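Local coordinates for protein prophenoloxidase b (Marsupenaeus japonicus, PDB 3WKY) that probably acts, once activated, as a type 3 copper phenoloxidase that hydroxylates monophenols and oxidises o-diphenols at a dicopper site, at residues T302-G307 against D401-R406. Sequence-based numbering, arbitrary orientation.
Sequences THLYHG and DNVFHR
Tyr305 and Val403 mark the backbone register between helix 294-310 and helix 391-409, their CA atoms 7.8 Å apart. Over 302-307 and 401-406 the helices run in nearly the same direction, at 26°, and their axes come no closer than 10.9 Å, a spacing bridged by side chains alone. The main element is a cation-pi stack: the Arg406 guanidinium lies flat over one face of the Tyr305 ring, the two planes 6° apart and Arg406 CZ 4.0 Å from the ring centroid. Arg406 NH1 sits toward the rim, 3.5 Å from Tyr305 CD2, and Arg406 CD adds a CH-pi contact 4.2 Å from the centroid of that ring. Arg406 spans the gap because its CG stands anti to the backbone N (chi1 -175°) and the chain stays extended to NE. Val403 approaches the same ring at its edge, with Val403 CG2 4.0 Å from Tyr305 CE1, and its other methyl, CG1, meets Leu304 CD2 at 4.1 Å. Leu342 of helix 334-343 touches both aliphatic residues, joining this apolar side to a third helix; the side chain of Val403 lies about 12 Å from the dicopper-dioxygen cluster. Replacing Tyr305 with an alanine would probably leave the Arg406 guanidinium without its stacking surface and open a gap beside Val403 CG2. Asp309, one turn further along helix 294-310, forms a salt bridge with Arg406 NH2, so the same helix supplies both the aromatic face and the counter-charge. Within the copper-containing domain, the contact thus ties the two helices through a stacked, charge-paired guanidinium beside a buried aliphatic contact.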
ATOM      1  N   THR A 302      -4.650  25.237  -3.803  1.00 14.77           N
ATOM      2  CA  THR A 302      -5.597  25.453  -2.707  1.00 17.09           C
ATOM      3  C   THR A 302      -5.957  26.940  -2.579  1.00 17.68           C
ATOM      4  O   THR A 302      -7.143  27.302  -2.461  1.00 16.18           O
ATOM      5  CB  THR A 302      -5.007  24.933  -1.386  1.00 16.44           C
ATOM      6  OG1 THR A 302      -4.856  23.506  -1.473  1.00 18.05           O
ATOM      7  CG2 THR A 302      -5.906  25.279  -0.202  1.00 16.18           C
ATOM      8  N   HIS A 303      -4.939  27.800  -2.621  1.00 15.57           N
ATOM      9  CA  HIS A 303      -5.180  29.241  -2.512  1.00 14.17           C
ATOM     10  C   HIS A 303      -6.028  29.751  -3.676  1.00 14.80           C
ATOM     11  O   HIS A 303      -6.932  30.575  -3.498  1.00 14.50           O
ATOM     12  CB  HIS A 303      -3.865  30.026  -2.473  1.00 14.97           C
ATOM     13  CG  HIS A 303      -3.096  29.892  -1.185  1.00 14.27           C
ATOM     14  ND1 HIS A 303      -1.780  30.243  -1.076  1.00 13.84           N
ATOM     15  CD2 HIS A 303      -3.488  29.487   0.056  1.00 20.29           C
ATOM     16  CE1 HIS A 303      -1.357  30.033   0.172  1.00 18.43           C
ATOM     17  NE2 HIS A 303      -2.387  29.579   0.868  1.00 18.64           N
ATOM     18  N   LEU A 304      -5.727  29.269  -4.874  1.00 13.37           N
ATOM     19  CA  LEU A 304      -6.447  29.731  -6.052  1.00 15.10           C
ATOM     20  C   LEU A 304      -7.894  29.241  -6.059  1.00 19.36           C
ATOM     21  O   LEU A 304      -8.817  29.992  -6.422  1.00 15.14           O
ATOM     22  CB  LEU A 304      -5.701  29.305  -7.324  1.00 13.38           C
ATOM     23  CG  LEU A 304      -6.327  29.744  -8.652  1.00 16.48           C
ATOM     24  CD1 LEU A 304      -6.442  31.287  -8.717  1.00 18.89           C
ATOM     25  CD2 LEU A 304      -5.505  29.209  -9.822  1.00 15.07           C
ATOM     26  N   TYR A 305      -8.100  27.986  -5.659  1.00 15.49           N
ATOM     27  CA  TYR A 305      -9.447  27.437  -5.536  1.00 17.79           C
ATOM     28  C   TYR A 305     -10.259  28.245  -4.533  1.00 15.11           C
ATOM     29  O   TYR A 305     -11.454  28.505  -4.761  1.00 16.90           O
ATOM     30  CB  TYR A 305      -9.425  25.965  -5.074  1.00 14.21           C
ATOM     31  CG  TYR A 305      -9.097  24.946  -6.154  1.00 16.70           C
ATOM     32  CD1 TYR A 305      -8.867  25.325  -7.473  1.00 19.08           C
ATOM     33  CD2 TYR A 305      -9.030  23.595  -5.846  1.00 21.61           C
ATOM     34  CE1 TYR A 305      -8.561  24.373  -8.459  1.00 23.11           C
ATOM     35  CE2 TYR A 305      -8.734  22.644  -6.817  1.00 24.05           C
ATOM     36  CZ  TYR A 305      -8.502  23.033  -8.113  1.00 21.00           C
ATOM     37  OH  TYR A 305      -8.206  22.061  -9.052  1.00 21.32           O
ATOM     38  N   HIS A 306      -9.639  28.605  -3.411  1.00 14.41           N
ATOM     39  CA  HIS A 306     -10.314  29.446  -2.415  1.00 13.91           C
ATOM     40  C   HIS A 306     -10.773  30.771  -3.032  1.00 16.55           C
ATOM     41  O   HIS A 306     -11.930  31.167  -2.873  1.00 19.31           O
ATOM     42  CB  HIS A 306      -9.403  29.745  -1.230  1.00 14.73           C
ATOM     43  CG  HIS A 306     -10.005  30.688  -0.233  1.00 16.46           C
ATOM     44  ND1 HIS A 306     -10.994  30.307   0.652  1.00 21.18           N
ATOM     45  CD2 HIS A 306      -9.759  31.995   0.023  1.00 20.55           C
ATOM     46  CE1 HIS A 306     -11.335  31.341   1.402  1.00 21.74           C
ATOM     47  NE2 HIS A 306     -10.601  32.379   1.040  1.00 22.34           N
ATOM     48  N   GLY A 307      -9.856  31.461  -3.708  1.00 15.32           N
ATOM     49  CA  GLY A 307     -10.184  32.740  -4.330  1.00 13.13           C
ATOM     50  C   GLY A 307     -11.317  32.613  -5.335  1.00 16.78           C
ATOM     51  O   GLY A 307     -12.235  33.451  -5.384  1.00 17.05           O
ATOM     52  N   ASP A 401      -7.920  23.265 -17.681  1.00 13.35           N
ATOM     53  CA  ASP A 401      -9.246  23.678 -18.150  1.00 16.45           C
ATOM     54  C   ASP A 401     -10.291  23.479 -17.046  1.00 16.08           C
ATOM     55  O   ASP A 401     -11.266  24.237 -16.948  1.00 14.60           O
ATOM     56  CB  ASP A 401      -9.649  22.910 -19.404  1.00 11.87           C
ATOM     57  CG  ASP A 401     -10.836  23.542 -20.111  1.00 19.46           C
ATOM     58  OD1 ASP A 401     -10.692  24.679 -20.608  1.00 20.40           O
ATOM     59  OD2 ASP A 401     -11.912  22.917 -20.164  1.00 20.07           O
ATOM     60  N   ASN A 402     -10.099  22.445 -16.229  1.00 14.36           N
ATOM     61  CA  ASN A 402     -10.974  22.215 -15.080  1.00 12.92           C
ATOM     62  C   ASN A 402     -10.945  23.371 -14.090  1.00 15.98           C
ATOM     63  O   ASN A 402     -11.974  23.702 -13.498  1.00 15.51           O
ATOM     64  CB  ASN A 402     -10.593  20.909 -14.338  1.00 14.44           C
ATOM     65  CG  ASN A 402     -11.103  19.664 -15.036  1.00 17.20           C
ATOM     66  OD1 ASN A 402     -11.922  19.738 -15.966  1.00 17.13           O
ATOM     67  ND2 ASN A 402     -10.639  18.495 -14.567  1.00 15.21           N
ATOM     68  N   VAL A 403      -9.770  23.963 -13.872  1.00 13.15           N
ATOM     69  CA  VAL A 403      -9.673  25.117 -12.986  1.00 13.03           C
ATOM     70  C   VAL A 403     -10.480  26.267 -13.588  1.00 14.17           C
ATOM     71  O   VAL A 403     -11.261  26.935 -12.897  1.00 14.41           O
ATOM     72  CB  VAL A 403      -8.224  25.586 -12.802  1.00 13.13           C
ATOM     73  CG1 VAL A 403      -8.158  26.777 -11.829  1.00 12.44           C
ATOM     74  CG2 VAL A 403      -7.336  24.428 -12.277  1.00 13.95           C
ATOM     75  N   PHE A 404     -10.278  26.500 -14.875  1.00 12.19           N
ATOM     76  CA  PHE A 404     -11.015  27.584 -15.544  1.00 14.70           C
ATOM     77  C   PHE A 404     -12.530  27.360 -15.513  1.00 16.17           C
ATOM     78  O   PHE A 404     -13.294  28.299 -15.278  1.00 15.93           O
ATOM     79  CB  PHE A 404     -10.510  27.768 -16.978  1.00 13.67           C
ATOM     80  CG  PHE A 404      -9.140  28.414 -17.066  1.00 14.74           C
ATOM     81  CD1 PHE A 404      -8.873  29.601 -16.397  1.00 15.62           C
ATOM     82  CD2 PHE A 404      -8.115  27.825 -17.810  1.00 12.34           C
ATOM     83  CE1 PHE A 404      -7.613  30.208 -16.477  1.00 11.99           C
ATOM     84  CE2 PHE A 404      -6.857  28.428 -17.893  1.00 13.61           C
ATOM     85  CZ  PHE A 404      -6.608  29.623 -17.219  1.00 12.78           C
ATOM     86  N   HIS A 405     -12.963  26.120 -15.733  1.00 13.84           N
ATOM     87  CA  HIS A 405     -14.399  25.788 -15.713  1.00 14.59           C
ATOM     88  C   HIS A 405     -14.936  25.930 -14.289  1.00 15.41           C
ATOM     89  O   HIS A 405     -16.072  26.365 -14.085  1.00 14.71           O
ATOM     90  CB  HIS A 405     -14.631  24.364 -16.252  1.00 14.03           C
ATOM     91  CG  HIS A 405     -16.062  23.921 -16.222  1.00 18.70           C
ATOM     92  ND1 HIS A 405     -17.041  24.515 -16.990  1.00 22.62           N
ATOM     93  CD2 HIS A 405     -16.678  22.935 -15.526  1.00 20.75           C
ATOM     94  CE1 HIS A 405     -18.199  23.919 -16.764  1.00 18.75           C
ATOM     95  NE2 HIS A 405     -18.004  22.951 -15.887  1.00 22.19           N
ATOM     96  N   ARG A 406     -14.119  25.573 -13.296  1.00 13.59           N
ATOM     97  CA  ARG A 406     -14.498  25.802 -11.903  1.00 15.21           C
ATOM     98  C   ARG A 406     -14.840  27.271 -11.707  1.00 17.15           C
ATOM     99  O   ARG A 406     -15.851  27.614 -11.079  1.00 16.37           O
ATOM    100  CB  ARG A 406     -13.358  25.431 -10.952  1.00 15.41           C
ATOM    101  CG  ARG A 406     -13.729  25.527  -9.463  1.00 16.85           C
ATOM    102  CD  ARG A 406     -12.461  25.404  -8.592  1.00 18.36           C
ATOM    103  NE  ARG A 406     -12.766  25.333  -7.161  1.00 21.78           N
ATOM    104  CZ  ARG A 406     -12.695  24.218  -6.435  1.00 26.48           C
ATOM    105  NH1 ARG A 406     -12.327  23.065  -6.994  1.00 20.43           N
ATOM    106  NH2 ARG A 406     -12.988  24.256  -5.142  1.00 22.60           N
TER